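Local coordinates for protein N-formylglutamate amidohydrolase (Ralstonia eutropha, PDB 2Q7S) that binds a zinc ion and probably acts as a hydrolase on the amide bond of N-formylglutamate or a similar substrate, at residues 14-19 against 69-74; 24-29 against 167-172; 62-67 against 277-282; 155-160 against 242-247. All coordinates share one frame; numbering follows the deposited sequence.

Contact 1 of 4, residues 14-19 against 69-74; sequences FTLALP and GGTLLA
Thr15 and Ala74 open an antiparallel pairing in which strand 14-17 runs beside strand 71-74, their axes 4.7 Å apart and their directions at 172°. Thr15 with Ala74 and Ala17 with Leu72 are hydrogen-bonded pairs, each closed by two backbone bonds, among them Ala17 N to Leu72 O at 2.8 Å; Leu16 with Leu73 between them is a non-hydrogen-bonded pair. Farther on, Pro19 takes up the contact by laying CG and CD over the backbone carbonyls of Gly69 and Gly70, with CD 3.3 Å from Gly70 O.

The side chains divide between two faces. On the face of Leu16 and Leu73, CD1 of Leu73 is wedged against the Phe14 side chain, 3.3 Å from Phe14 CD1, and also nears Thr15 O. Phe14 CG stands between its backbone N and carbonyl carbon (chi1 62°), and the rest of the ring leads off from the partner strand. Leu16 CD1 presses on Thr71 CG2 at 3.4 Å, a tight methyl pair, while Leu18 CD2 lies alongside the same methyl at 3.7 Å. Helix 134-163 covers this face, with Ala151 meeting both Phe14 and Leu73. On the other face, Ala17 CB faces Leu72 CB, and a water bridges Thr15 OG1 at 2.8 Å to Leu72 O, to which it donates.

Strand 14-17 is an outermost strand of the seven-stranded mixed sheet. Leu72 O accepts from two donors, the amide of Ala17 and the water, so an ordered water adds to the polar links at the sheet's edge, beside an apolar, helix-covered face.

Contact 2 of 4, residues 24-29 against 167-172; sequences LPLVCD and WHLNLH. With ZN (zinc ion), chain C.
Asp29 and His168 are brought together by different first torsions. Asp29 CG sits between its backbone N and carbonyl carbon (chi1 80°), whereas His168 CG lies anti to its own N (chi1 168°), and the two side chains converge on the face they share with Asn170. His168 NE2 donates to Asp29 OD1 at 2.8 Å, with the oxygen close to the imidazole plane and met on the anti side. Asn170 ND2 reaches the same oxygen at 3.1 Å on the syn side; both donors are displaced from the carboxylate plane, toward opposite faces. OD2 is taken by Tyr148 OH, and His168 ND1 by Ser246 OG, so this buried carboxylate and imidazole are both held at two atoms.

The chain of polar groups continues toward the metal. His172 NE2 donates to Asn170 OD1 at 2.7 Å from well above the carbonyl plane, and the other ring nitrogen, His172 ND1, binds the zinc ion at 2.0 Å. Asn170 is thus a second-shell residue that would fix the rotation of the ligand ring.

The opposite face is apolar: Cys28 SG rests 3.8 Å from Leu169 CB, and Leu26 CD1 approaches Leu169 CG at 4.1 Å. At the start of the pairing Pro25, centre of an inverse gamma turn, sets CG 3.9 Å from Trp167 CZ3.

Five backbone bonds join the strands, which run parallel at 17°. This is a central parallel pair of the mixed sheet, with His172 near the C-terminal end of one strand and His32 just past the end of the other; Asp55 joins them at the zinc site, as expected of an alpha/beta zinc hydrolase.

Contact 3 of 4, residues 62-67 against 277-282; sequences WEAVPR and LLTLRI
Thr279 OG1 is the polar atom set into this otherwise apolar contact. It hydrogen-bonds to Leu275 O one turn back in its own helix, and it also meets the edge of the Trp62 indole, near the ring plane, 3.5 Å from Trp62 CE3. OG1 lies anti to the carbonyl carbon and beside the backbone N (chi1 -63°), which points the hydroxyl at the tryptophan and turns the methyl the other way, toward Val65. That CG2 methyl packs 3.7 Å from Val65 CA and 3.9 Å from Val65 CG2, the two side chains crossing at about a right angle. At the branch point, Thr279 CB faces Ala64 CB at 4.1 Å.

Farther round the six-membered ring, Leu278 CD2 comes obliquely to Trp62 CH2 at 3.9 Å, with CZ3 next nearest. No hydrogen bond joins the segments; they meet by van der Waals packing. The indole also reaches Leu171, while Leu278 touches Glu214 of helix 205-217.

Trp62 to Val65 form a type I beta turn, closed by Val65 N to Trp62 O at 3.2 Å. The arrangement is that of a turn leading from helix 58-61 toward strand 71-75 and packed on the C-terminal helix 267-289, which flanks the sheet of this alpha/beta fold.

Contact 4 of 4, residues 155-160 against 242-247; sequences AVEGAY and ERRNSL
Arg244 reaches Tyr160 and Glu157 with a chain that runs extended from CB, and its CG packs against the tyrosine ring, 3.7 Å from Tyr160 CD1. NE comes next, about equally near Tyr160 CD1 and CE1, and gives its hydrogen to a water at 3.0 Å, which in turn donates to Glu242 OE1. At CZ the guanidinium lies over the face of the Tyr160 ring, centres 4.0 Å apart and planes at 18°, a stacked cation-pi pair. The ring is carried there by Tyr160 CG standing anti to its backbone N (chi1 180°).

Arg244 begins strand 244-252, so the stack joins helix 134-163 to the N-terminal start of one strand of the central sheet, in the manner of a helix layered on an alpha/beta sheet. The tip is gripped end-on by Glu157, whose chain bends at chi2 to meet it. NH2 donates to the syn lone pair of Glu157 OE1 at 2.9 Å, with the oxygen close to the guanidinium plane; NH1 bonds Glu157 OE2 at 2.9 Å, more tilted. NH2 also hangs over Tyr160 CD2 at 3.5 Å, while NH1 passes Val156 CG1. Glu242 OE1 is salt-bridged to Arg239, while its pairing with Arg244 NE is long.

Contacts 1 and 2 are neighbouring pairings of one sheet, strand 71-75 lying next to strand 26-30 and parallel to it, yet contact 1 is its partly exposed antiparallel edge and contact 2 its buried parallel centre. Contact 4 adjoins contact 2 because strands 166-174 and 244-252 are neighbours, and brings in helix 134-163, which also lines contact 1. Contact 3 is buried too, touching contact 2 where Ile282 meets Leu26 and Leu169. Their chemistry follows place: a water at the edge in contact 1, a buried run of side-chain hydrogen bonds reaching the zinc ligand His172 in contact 2, plain apolar packing in contact 3, and ion pairing with a cation-pi stack in partly buried contact 4.

Contact 1 of 4, residues 14-19 against 69-74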
loop_
_atom_site.group_PDB
_atom_site.type_symbol
_atom_site.label_atom_id
_atom_site.label_comp_id
_atom_site.label_asym_id
_atom_site.label_seq_id
_atom_site.Cartn_x
_atom_site.Cartn_y
_atom_site.Cartn_z
ATOM N N PHE A 14 7.688 11.000 -4.252
ATOM C CA PHE A 14 7.327 9.754 -4.841
ATOM C C PHE A 14 8.158 9.503 -6.104
ATOM O O PHE A 14 8.714 10.417 -6.698
ATOM C CB PHE A 14 5.828 9.701 -5.143
ATOM C CG PHE A 14 5.346 10.744 -6.138
ATOM C CD1 PHE A 14 5.401 10.507 -7.495
ATOM C CD2 PHE A 14 4.865 11.943 -5.722
ATOM C CE1 PHE A 14 4.975 11.462 -8.433
ATOM C CE2 PHE A 14 4.429 12.903 -6.636
ATOM C CZ PHE A 14 4.475 12.656 -7.995
ATOM N N THR A 15 8.270 8.228 -6.433
ATOM C CA THR A 15 8.671 7.776 -7.743
ATOM C C THR A 15 7.428 7.333 -8.530
ATOM O O THR A 15 6.411 6.884 -7.958
ATOM C CB THR A 15 9.667 6.605 -7.629
ATOM O OG1 THR A 15 9.092 5.582 -6.822
ATOM C CG2 THR A 15 10.941 7.050 -6.979
ATOM N N LEU A 16 7.494 7.517 -9.845
ATOM C CA LEU A 16 6.386 7.178 -10.758
ATOM C C LEU A 16 6.996 6.528 -11.990
ATOM O O LEU A 16 7.640 7.200 -12.776
ATOM C CB LEU A 16 5.620 8.407 -11.165
ATOM C CG LEU A 16 4.404 8.234 -12.065
ATOM C CD1 LEU A 16 3.228 7.409 -11.383
ATOM C CD2 LEU A 16 4.000 9.620 -12.470
ATOM N N ALA A 17 6.863 5.210 -12.060
ATOM C CA ALA A 17 7.391 4.387 -13.174
ATOM C C ALA A 17 6.290 4.201 -14.207
ATOM O O ALA A 17 5.251 3.532 -13.948
ATOM C CB ALA A 17 7.943 3.003 -12.655
ATOM N N LEU A 18 6.497 4.849 -15.354
ATOM C CA LEU A 18 5.584 4.795 -16.492
ATOM C C LEU A 18 6.026 3.763 -17.549
ATOM O O LEU A 18 7.225 3.472 -17.712
ATOM C CB LEU A 18 5.418 6.201 -17.140
ATOM C CG LEU A 18 4.939 7.326 -16.196
ATOM C CD1 LEU A 18 5.092 8.695 -16.873
ATOM C CD2 LEU A 18 3.490 7.125 -15.634
ATOM N N PRO A 19 5.051 3.215 -18.296
ATOM C CA PRO A 19 5.433 2.206 -19.295
ATOM C C PRO A 19 6.273 2.747 -20.465
ATOM O O PRO A 19 6.026 3.852 -20.915
ATOM C CB PRO A 19 4.081 1.643 -19.750
ATOM C CG PRO A 19 3.075 2.666 -19.399
ATOM C CD PRO A 19 3.609 3.478 -18.253
ATOM N N GLY A 69 3.158 -2.490 -19.195
ATOM C CA GLY A 69 2.179 -1.480 -19.622
ATOM C C GLY A 69 1.485 -0.739 -18.492
ATOM O O GLY A 69 0.809 0.245 -18.739
ATOM N N GLY A 70 1.726 -1.162 -17.252
ATOM C CA GLY A 70 1.139 -0.501 -16.069
ATOM C C GLY A 70 1.884 0.705 -15.556
ATOM O O GLY A 70 2.970 1.072 -16.034
ATOM N N THR A 71 1.304 1.334 -14.539
ATOM C CA THR A 71 1.953 2.458 -13.884
ATOM C C THR A 71 2.180 2.080 -12.440
ATOM O O THR A 71 1.294 1.568 -11.777
ATOM C CB THR A 71 1.118 3.760 -13.968
ATOM O OG1 THR A 71 1.021 4.158 -15.334
ATOM C CG2 THR A 71 1.800 4.886 -13.211
ATOM N N LEU A 72 3.396 2.301 -11.980
ATOM C CA LEU A 72 3.751 2.058 -10.602
ATOM C C LEU A 72 4.178 3.338 -9.900
ATOM O O LEU A 72 5.217 3.939 -10.190
ATOM C CB LEU A 72 4.790 0.949 -10.513
ATOM C CG LEU A 72 5.243 0.598 -9.084
ATOM C CD1 LEU A 72 4.157 0.093 -8.159
ATOM C CD2 LEU A 72 6.342 -0.450 -9.220
ATOM N N LEU A 73 3.337 3.722 -8.949
ATOM C CA LEU A 73 3.621 4.795 -8.016
ATOM C C LEU A 73 4.143 4.306 -6.629
ATOM O O LEU A 73 3.593 3.420 -6.009
ATOM C CB LEU A 73 2.370 5.632 -7.828
ATOM C CG LEU A 73 2.374 6.743 -6.728
ATOM C CD1 LEU A 73 3.306 7.957 -7.071
ATOM C CD2 LEU A 73 0.973 7.243 -6.499
ATOM N N ALA A 74 5.213 4.935 -6.141
ATOM C CA ALA A 74 5.718 4.575 -4.831
ATOM C C ALA A 74 6.165 5.776 -3.993
ATOM O O ALA A 74 6.861 6.668 -4.499
ATOM C CB ALA A 74 6.834 3.557 -4.992
HETATM O O HOH W 1 7.830 3.897 -8.726
#

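Contact 2 of 4, residues 24-29 against 167-172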
loop_
_atom_site.group_PDB
_atom_site.type_symbol
_atom_site.label_atom_id
_atom_site.label_comp_id
_atom_site.label_asym_id
_atom_site.label_seq_id
_atom_site.Cartn_x
_atom_site.Cartn_y
_atom_site.Cartn_z
ATOM N N LEU A 24 -1.558 0.231 -20.478
ATOM C CA LEU A 24 -2.834 -0.461 -20.118
ATOM C C LEU A 24 -3.362 0.188 -18.863
ATOM O O LEU A 24 -2.572 0.751 -18.103
ATOM C CB LEU A 24 -2.531 -1.942 -19.831
ATOM C CG LEU A 24 -2.192 -2.790 -21.069
ATOM C CD1 LEU A 24 -1.648 -4.176 -20.628
ATOM C CD2 LEU A 24 -3.436 -2.960 -21.948
ATOM N N PRO A 25 -4.673 0.098 -18.586
ATOM C CA PRO A 25 -5.179 0.724 -17.341
ATOM C C PRO A 25 -4.987 -0.142 -16.079
ATOM O O PRO A 25 -5.961 -0.561 -15.428
ATOM C CB PRO A 25 -6.666 0.853 -17.606
ATOM C CG PRO A 25 -6.994 -0.318 -18.545
ATOM C CD PRO A 25 -5.742 -0.547 -19.375
ATOM N N LEU A 26 -3.740 -0.413 -15.785
ATOM C CA LEU A 26 -3.297 -1.084 -14.580
ATOM C C LEU A 26 -2.460 -0.060 -13.858
ATOM O O LEU A 26 -1.355 0.312 -14.300
ATOM C CB LEU A 26 -2.476 -2.304 -14.945
ATOM C CG LEU A 26 -1.825 -2.988 -13.736
ATOM C CD1 LEU A 26 -2.878 -3.672 -12.921
ATOM C CD2 LEU A 26 -0.730 -3.944 -14.242
ATOM N N VAL A 27 -2.972 0.421 -12.738
ATOM C CA VAL A 27 -2.276 1.462 -11.962
ATOM C C VAL A 27 -2.000 0.843 -10.593
ATOM O O VAL A 27 -2.926 0.327 -9.956
ATOM C CB VAL A 27 -3.149 2.716 -11.803
ATOM C CG1 VAL A 27 -2.483 3.776 -10.888
ATOM C CG2 VAL A 27 -3.486 3.279 -13.158
ATOM N N CYS A 28 -0.736 0.888 -10.155
ATOM C CA CYS A 28 -0.308 0.196 -8.940
ATOM C C CYS A 28 0.377 1.173 -8.003
ATOM O O CYS A 28 1.211 1.955 -8.448
ATOM C CB CYS A 28 0.595 -0.979 -9.288
ATOM S SG CYS A 28 -0.188 -2.204 -10.294
ATOM N N ASP A 29 -0.016 1.210 -6.718
ATOM C CA ASP A 29 0.747 2.024 -5.800
ATOM C C ASP A 29 1.311 1.255 -4.587
ATOM O O ASP A 29 0.697 0.351 -4.115
ATOM C CB ASP A 29 0.031 3.285 -5.419
ATOM C CG ASP A 29 -0.990 3.090 -4.388
ATOM O OD1 ASP A 29 -1.881 2.265 -4.616
ATOM O OD2 ASP A 29 -0.932 3.824 -3.363
ATOM N N TRP A 167 -7.988 -0.836 -13.330
ATOM C CA TRP A 167 -7.686 -1.845 -12.312
ATOM C C TRP A 167 -6.531 -1.309 -11.498
ATOM O O TRP A 167 -5.428 -1.096 -12.032
ATOM C CB TRP A 167 -7.332 -3.187 -12.963
ATOM C CG TRP A 167 -8.518 -3.919 -13.572
ATOM C CD1 TRP A 167 -9.271 -4.881 -12.989
ATOM C CD2 TRP A 167 -9.084 -3.705 -14.875
ATOM N NE1 TRP A 167 -10.252 -5.303 -13.846
ATOM C CE2 TRP A 167 -10.167 -4.594 -15.008
ATOM C CE3 TRP A 167 -8.788 -2.833 -15.935
ATOM C CZ2 TRP A 167 -10.958 -4.638 -16.142
ATOM C CZ3 TRP A 167 -9.562 -2.881 -17.072
ATOM C CH2 TRP A 167 -10.639 -3.780 -17.171
ATOM N N HIS A 168 -6.823 -1.009 -10.226
ATOM C CA HIS A 168 -5.880 -0.462 -9.286
ATOM C C HIS A 168 -5.413 -1.565 -8.307
ATOM O O HIS A 168 -6.246 -2.240 -7.744
ATOM C CB HIS A 168 -6.562 0.646 -8.523
ATOM C CG HIS A 168 -5.799 1.100 -7.332
ATOM N ND1 HIS A 168 -6.360 1.205 -6.085
ATOM C CD2 HIS A 168 -4.507 1.467 -7.200
ATOM C CE1 HIS A 168 -5.451 1.652 -5.234
ATOM N NE2 HIS A 168 -4.321 1.829 -5.895
ATOM N N LEU A 169 -4.095 -1.738 -8.143
ATOM C CA LEU A 169 -3.496 -2.624 -7.109
ATOM C C LEU A 169 -2.799 -1.744 -6.061
ATOM O O LEU A 169 -1.963 -0.926 -6.378
ATOM C CB LEU A 169 -2.542 -3.645 -7.693
ATOM C CG LEU A 169 -2.998 -4.541 -8.865
ATOM C CD1 LEU A 169 -1.908 -5.559 -9.293
ATOM C CD2 LEU A 169 -4.319 -5.247 -8.536
ATOM N N ASN A 170 -3.208 -1.905 -4.820
ATOM C CA ASN A 170 -2.627 -1.263 -3.651
ATOM C C ASN A 170 -1.699 -2.299 -2.957
ATOM O O ASN A 170 -2.156 -3.344 -2.499
ATOM C CB ASN A 170 -3.815 -0.805 -2.755
ATOM C CG ASN A 170 -3.397 0.060 -1.603
ATOM O OD1 ASN A 170 -3.525 -0.346 -0.444
ATOM N ND2 ASN A 170 -2.924 1.250 -1.889
ATOM N N LEU A 171 -0.393 -2.029 -2.909
ATOM C CA LEU A 171 0.592 -3.042 -2.689
ATOM C C LEU A 171 1.241 -2.902 -1.328
ATOM O O LEU A 171 1.698 -1.813 -0.985
ATOM C CB LEU A 171 1.690 -2.933 -3.805
ATOM C CG LEU A 171 1.184 -3.001 -5.253
ATOM C CD1 LEU A 171 2.319 -2.777 -6.285
ATOM C CD2 LEU A 171 0.464 -4.295 -5.530
ATOM N N HIS A 172 1.356 -4.023 -0.594
ATOM C CA HIS A 172 1.856 -4.029 0.779
ATOM C C HIS A 172 2.652 -5.263 1.092
ATOM O O HIS A 172 2.682 -6.236 0.334
ATOM C CB HIS A 172 0.673 -3.965 1.792
ATOM C CG HIS A 172 -0.129 -2.745 1.644
ATOM N ND1 HIS A 172 0.070 -1.627 2.428
ATOM C CD2 HIS A 172 -1.055 -2.415 0.724
ATOM C CE1 HIS A 172 -0.733 -0.673 2.007
ATOM N NE2 HIS A 172 -1.422 -1.123 0.978
HETATM ZN ZN ZN C . 1.337 -1.525 3.950
#

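Contact 3 of 4, residues 62-67 against 277-282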
loop_
_atom_site.group_PDB
_atom_site.type_symbol
_atom_site.label_atom_id
_atom_site.label_comp_id
_atom_site.label_asym_id
_atom_site.label_seq_id
_atom_site.Cartn_x
_atom_site.Cartn_y
_atom_site.Cartn_z
ATOM N N TRP A 62 7.507 -5.438 -7.160
ATOM C CA TRP A 62 6.610 -5.255 -8.296
ATOM C C TRP A 62 7.173 -4.442 -9.440
ATOM O O TRP A 62 6.406 -3.830 -10.207
ATOM C CB TRP A 62 5.308 -4.657 -7.803
ATOM C CG TRP A 62 4.506 -5.526 -6.845
ATOM C CD1 TRP A 62 4.614 -5.547 -5.478
ATOM C CD2 TRP A 62 3.413 -6.413 -7.166
ATOM N NE1 TRP A 62 3.676 -6.404 -4.935
ATOM C CE2 TRP A 62 2.913 -6.924 -5.943
ATOM C CE3 TRP A 62 2.806 -6.819 -8.363
ATOM C CZ2 TRP A 62 1.854 -7.840 -5.885
ATOM C CZ3 TRP A 62 1.738 -7.759 -8.301
ATOM C CH2 TRP A 62 1.283 -8.230 -7.074
ATOM N N GLU A 63 8.492 -4.429 -9.592
ATOM C CA GLU A 63 9.129 -3.694 -10.717
ATOM C C GLU A 63 8.562 -3.954 -12.128
ATOM O O GLU A 63 8.574 -3.065 -12.915
ATOM C CB GLU A 63 10.647 -3.944 -10.754
ATOM C CG GLU A 63 11.003 -5.374 -10.982
ATOM C CD GLU A 63 12.341 -5.569 -11.636
ATOM O OE1 GLU A 63 13.225 -4.690 -11.481
ATOM O OE2 GLU A 63 12.508 -6.627 -12.288
ATOM N N ALA A 64 8.046 -5.154 -12.401
ATOM C CA ALA A 64 7.446 -5.570 -13.716
ATOM C C ALA A 64 6.278 -4.755 -14.208
ATOM O O ALA A 64 5.968 -4.774 -15.378
ATOM C CB ALA A 64 6.966 -6.986 -13.628
ATOM N N VAL A 65 5.579 -4.096 -13.295
ATOM C CA VAL A 65 4.375 -3.379 -13.612
ATOM C C VAL A 65 4.473 -2.439 -14.854
ATOM O O VAL A 65 3.622 -2.568 -15.739
ATOM C CB VAL A 65 3.833 -2.635 -12.331
ATOM C CG1 VAL A 65 2.749 -1.596 -12.696
ATOM C CG2 VAL A 65 3.250 -3.642 -11.382
ATOM N N PRO A 66 5.459 -1.479 -14.899
ATOM C CA PRO A 66 5.655 -0.611 -16.043
ATOM C C PRO A 66 6.217 -1.371 -17.264
ATOM O O PRO A 66 5.971 -0.983 -18.399
ATOM C CB PRO A 66 6.645 0.448 -15.492
ATOM C CG PRO A 66 7.413 -0.278 -14.547
ATOM C CD PRO A 66 6.413 -1.090 -13.837
ATOM N N ARG A 67 6.816 -2.534 -17.024
ATOM C CA ARG A 67 7.376 -3.367 -18.099
ATOM C C ARG A 67 6.285 -4.066 -18.868
ATOM O O ARG A 67 6.534 -4.528 -19.934
ATOM C CB ARG A 67 8.320 -4.434 -17.527
ATOM C CG ARG A 67 9.522 -3.856 -16.716
ATOM C CD ARG A 67 10.374 -4.980 -16.087
ATOM N NE ARG A 67 11.155 -5.626 -17.140
ATOM C CZ ARG A 67 11.570 -6.900 -17.138
ATOM N NH1 ARG A 67 11.383 -7.691 -16.101
ATOM N NH2 ARG A 67 12.296 -7.341 -18.147
ATOM N N LEU A 277 5.927 -12.667 -13.481
ATOM C CA LEU A 277 5.063 -13.582 -14.214
ATOM C C LEU A 277 3.582 -13.366 -13.875
ATOM O O LEU A 277 2.735 -13.440 -14.771
ATOM C CB LEU A 277 5.476 -15.041 -13.975
ATOM C CG LEU A 277 6.629 -15.699 -14.757
ATOM C CD1 LEU A 277 6.221 -16.203 -16.131
ATOM C CD2 LEU A 277 7.831 -14.816 -14.885
ATOM N N LEU A 278 3.254 -13.077 -12.622
ATOM C CA LEU A 278 1.856 -12.822 -12.244
ATOM C C LEU A 278 1.394 -11.517 -12.930
ATOM O O LEU A 278 0.285 -11.432 -13.445
ATOM C CB LEU A 278 1.700 -12.680 -10.714
ATOM C CG LEU A 278 0.356 -12.090 -10.270
ATOM C CD1 LEU A 278 -0.758 -13.092 -10.559
ATOM C CD2 LEU A 278 0.395 -11.610 -8.783
ATOM N N THR A 279 2.287 -10.538 -13.001
ATOM C CA THR A 279 1.959 -9.187 -13.524
ATOM C C THR A 279 1.695 -9.242 -15.016
ATOM O O THR A 279 0.848 -8.537 -15.533
ATOM C CB THR A 279 3.073 -8.126 -13.112
ATOM O OG1 THR A 279 3.131 -7.988 -11.681
ATOM C CG2 THR A 279 2.773 -6.740 -13.652
ATOM N N LEU A 280 2.465 -10.075 -15.725
ATOM C CA LEU A 280 2.287 -10.277 -17.131
ATOM C C LEU A 280 0.889 -10.863 -17.338
ATOM O O LEU A 280 0.115 -10.424 -18.207
ATOM C CB LEU A 280 3.382 -11.211 -17.697
ATOM C CG LEU A 280 3.417 -11.468 -19.202
ATOM C CD1 LEU A 280 3.365 -10.134 -20.011
ATOM C CD2 LEU A 280 4.662 -12.291 -19.602
ATOM N N ARG A 281 0.542 -11.842 -16.522
ATOM C CA ARG A 281 -0.791 -12.422 -16.623
ATOM C C ARG A 281 -1.933 -11.418 -16.349
ATOM O O ARG A 281 -2.967 -11.445 -17.003
ATOM C CB ARG A 281 -0.877 -13.603 -15.678
ATOM C CG ARG A 281 -2.150 -14.392 -15.832
ATOM C CD ARG A 281 -2.242 -15.115 -17.185
ATOM N NE ARG A 281 -3.587 -15.649 -17.295
ATOM C CZ ARG A 281 -4.655 -14.963 -17.689
ATOM N NH1 ARG A 281 -4.560 -13.681 -18.065
ATOM N NH2 ARG A 281 -5.836 -15.573 -17.703
ATOM N N ILE A 282 -1.750 -10.545 -15.362
ATOM C CA ILE A 282 -2.724 -9.520 -15.058
ATOM C C ILE A 282 -2.832 -8.530 -16.215
ATOM O O ILE A 282 -3.915 -8.100 -16.504
ATOM C CB ILE A 282 -2.351 -8.738 -13.764
ATOM C CG1 ILE A 282 -2.382 -9.645 -12.518
ATOM C CG2 ILE A 282 -3.227 -7.481 -13.537
ATOM C CD1 ILE A 282 -1.915 -8.897 -11.219
#

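Contact 4 of 4, residues 155-160 against 242-247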
loop_
_atom_site.group_PDB
_atom_site.type_symbol
_atom_site.label_atom_id
_atom_site.label_comp_id
_atom_site.label_asym_id
_atom_site.label_seq_id
_atom_site.Cartn_x
_atom_site.Cartn_y
_atom_site.Cartn_z
ATOM N N ALA A 155 -3.134 9.147 -12.278
ATOM C CA ALA A 155 -2.932 7.850 -12.959
ATOM C C ALA A 155 -4.230 7.070 -13.079
ATOM O O ALA A 155 -4.564 6.508 -14.114
ATOM C CB ALA A 155 -1.820 6.974 -12.223
ATOM N N VAL A 156 -5.011 7.071 -12.033
ATOM C CA VAL A 156 -6.261 6.299 -12.045
ATOM C C VAL A 156 -7.277 6.945 -13.024
ATOM O O VAL A 156 -7.841 6.274 -13.867
ATOM C CB VAL A 156 -6.828 6.215 -10.628
ATOM C CG1 VAL A 156 -8.275 5.691 -10.629
ATOM C CG2 VAL A 156 -5.885 5.270 -9.744
ATOM N N GLU A 157 -7.481 8.257 -12.911
ATOM C CA GLU A 157 -8.423 8.960 -13.770
ATOM C C GLU A 157 -7.964 9.061 -15.232
ATOM O O GLU A 157 -8.798 9.086 -16.117
ATOM C CB GLU A 157 -8.718 10.338 -13.207
ATOM C CG GLU A 157 -9.377 10.337 -11.862
ATOM C CD GLU A 157 -10.689 9.576 -11.838
ATOM O OE1 GLU A 157 -11.507 9.674 -12.792
ATOM O OE2 GLU A 157 -10.905 8.887 -10.827
ATOM N N GLY A 158 -6.669 9.205 -15.467
ATOM C CA GLY A 158 -6.120 9.160 -16.772
ATOM C C GLY A 158 -6.374 7.817 -17.463
ATOM O O GLY A 158 -6.813 7.790 -18.593
ATOM N N ALA A 159 -6.053 6.720 -16.778
ATOM C CA ALA A 159 -6.359 5.394 -17.234
ATOM C C ALA A 159 -7.826 5.236 -17.595
ATOM O O ALA A 159 -8.151 4.775 -18.682
ATOM C CB ALA A 159 -5.951 4.343 -16.164
ATOM N N TYR A 160 -8.717 5.625 -16.680
ATOM C CA TYR A 160 -10.101 5.411 -16.868
ATOM C C TYR A 160 -10.565 6.278 -18.048
ATOM O O TYR A 160 -11.346 5.840 -18.865
ATOM C CB TYR A 160 -10.891 5.787 -15.595
ATOM C CG TYR A 160 -12.353 5.570 -15.777
ATOM C CD1 TYR A 160 -12.909 4.359 -15.505
ATOM C CD2 TYR A 160 -13.178 6.564 -16.318
ATOM C CE1 TYR A 160 -14.243 4.131 -15.725
ATOM C CE2 TYR A 160 -14.524 6.345 -16.517
ATOM C CZ TYR A 160 -15.047 5.123 -16.222
ATOM O OH TYR A 160 -16.401 4.879 -16.392
ATOM N N GLU A 242 -18.906 0.687 -12.182
ATOM C CA GLU A 242 -18.515 1.799 -13.001
ATOM C C GLU A 242 -17.268 1.430 -13.754
ATOM O O GLU A 242 -16.644 2.279 -14.380
ATOM C CB GLU A 242 -18.216 3.006 -12.119
ATOM C CG GLU A 242 -19.381 3.533 -11.362
ATOM C CD GLU A 242 -18.980 4.673 -10.474
ATOM O OE1 GLU A 242 -18.251 5.578 -10.960
ATOM O OE2 GLU A 242 -19.382 4.665 -9.298
ATOM N N ARG A 243 -16.875 0.169 -13.634
ATOM C CA ARG A 243 -15.675 -0.382 -14.250
ATOM C C ARG A 243 -14.362 0.141 -13.673
ATOM O O ARG A 243 -13.306 0.143 -14.342
ATOM C CB ARG A 243 -15.745 -0.241 -15.761
ATOM C CG ARG A 243 -17.007 -0.871 -16.307
ATOM C CD ARG A 243 -17.163 -0.635 -17.785
ATOM N NE ARG A 243 -16.002 -1.055 -18.579
ATOM C CZ ARG A 243 -15.575 -2.311 -18.696
ATOM N NH1 ARG A 243 -16.193 -3.306 -18.080
ATOM N NH2 ARG A 243 -14.535 -2.583 -19.463
ATOM N N ARG A 244 -14.427 0.541 -12.411
ATOM C CA ARG A 244 -13.275 0.979 -11.647
ATOM C C ARG A 244 -13.095 -0.102 -10.589
ATOM O O ARG A 244 -14.041 -0.454 -9.895
ATOM C CB ARG A 244 -13.516 2.329 -11.003
ATOM C CG ARG A 244 -13.832 3.460 -11.986
ATOM C CD ARG A 244 -14.487 4.598 -11.300
ATOM N NE ARG A 244 -14.531 5.792 -12.152
ATOM C CZ ARG A 244 -13.534 6.670 -12.270
ATOM N NH1 ARG A 244 -12.400 6.503 -11.618
ATOM N NH2 ARG A 244 -13.658 7.725 -13.066
ATOM N N ASN A 245 -11.890 -0.634 -10.491
ATOM C CA ASN A 245 -11.603 -1.803 -9.647
ATOM C C ASN A 245 -10.399 -1.520 -8.772
ATOM O O ASN A 245 -9.416 -0.966 -9.231
ATOM C CB ASN A 245 -11.316 -3.039 -10.528
ATOM C CG ASN A 245 -12.449 -3.352 -11.486
ATOM O OD1 ASN A 245 -13.444 -3.968 -11.108
ATOM N ND2 ASN A 245 -12.347 -2.824 -12.703
ATOM N N SER A 246 -10.463 -1.953 -7.529
ATOM C CA SER A 246 -9.345 -1.808 -6.619
ATOM C C SER A 246 -9.209 -3.105 -5.789
ATOM O O SER A 246 -10.212 -3.697 -5.245
ATOM C CB SER A 246 -9.557 -0.589 -5.720
ATOM O OG SER A 246 -8.390 -0.159 -5.051
ATOM N N LEU A 247 -7.964 -3.504 -5.648
ATOM C CA LEU A 247 -7.571 -4.692 -4.870
ATOM C C LEU A 247 -6.341 -4.396 -3.993
ATOM O O LEU A 247 -5.302 -4.000 -4.508
ATOM C CB LEU A 247 -7.253 -5.827 -5.859
ATOM C CG LEU A 247 -6.874 -7.182 -5.233
ATOM C CD1 LEU A 247 -8.079 -7.721 -4.411
ATOM C CD2 LEU A 247 -6.461 -8.135 -6.371
HETATM O O HOH W 2 -17.244 6.202 -13.343
#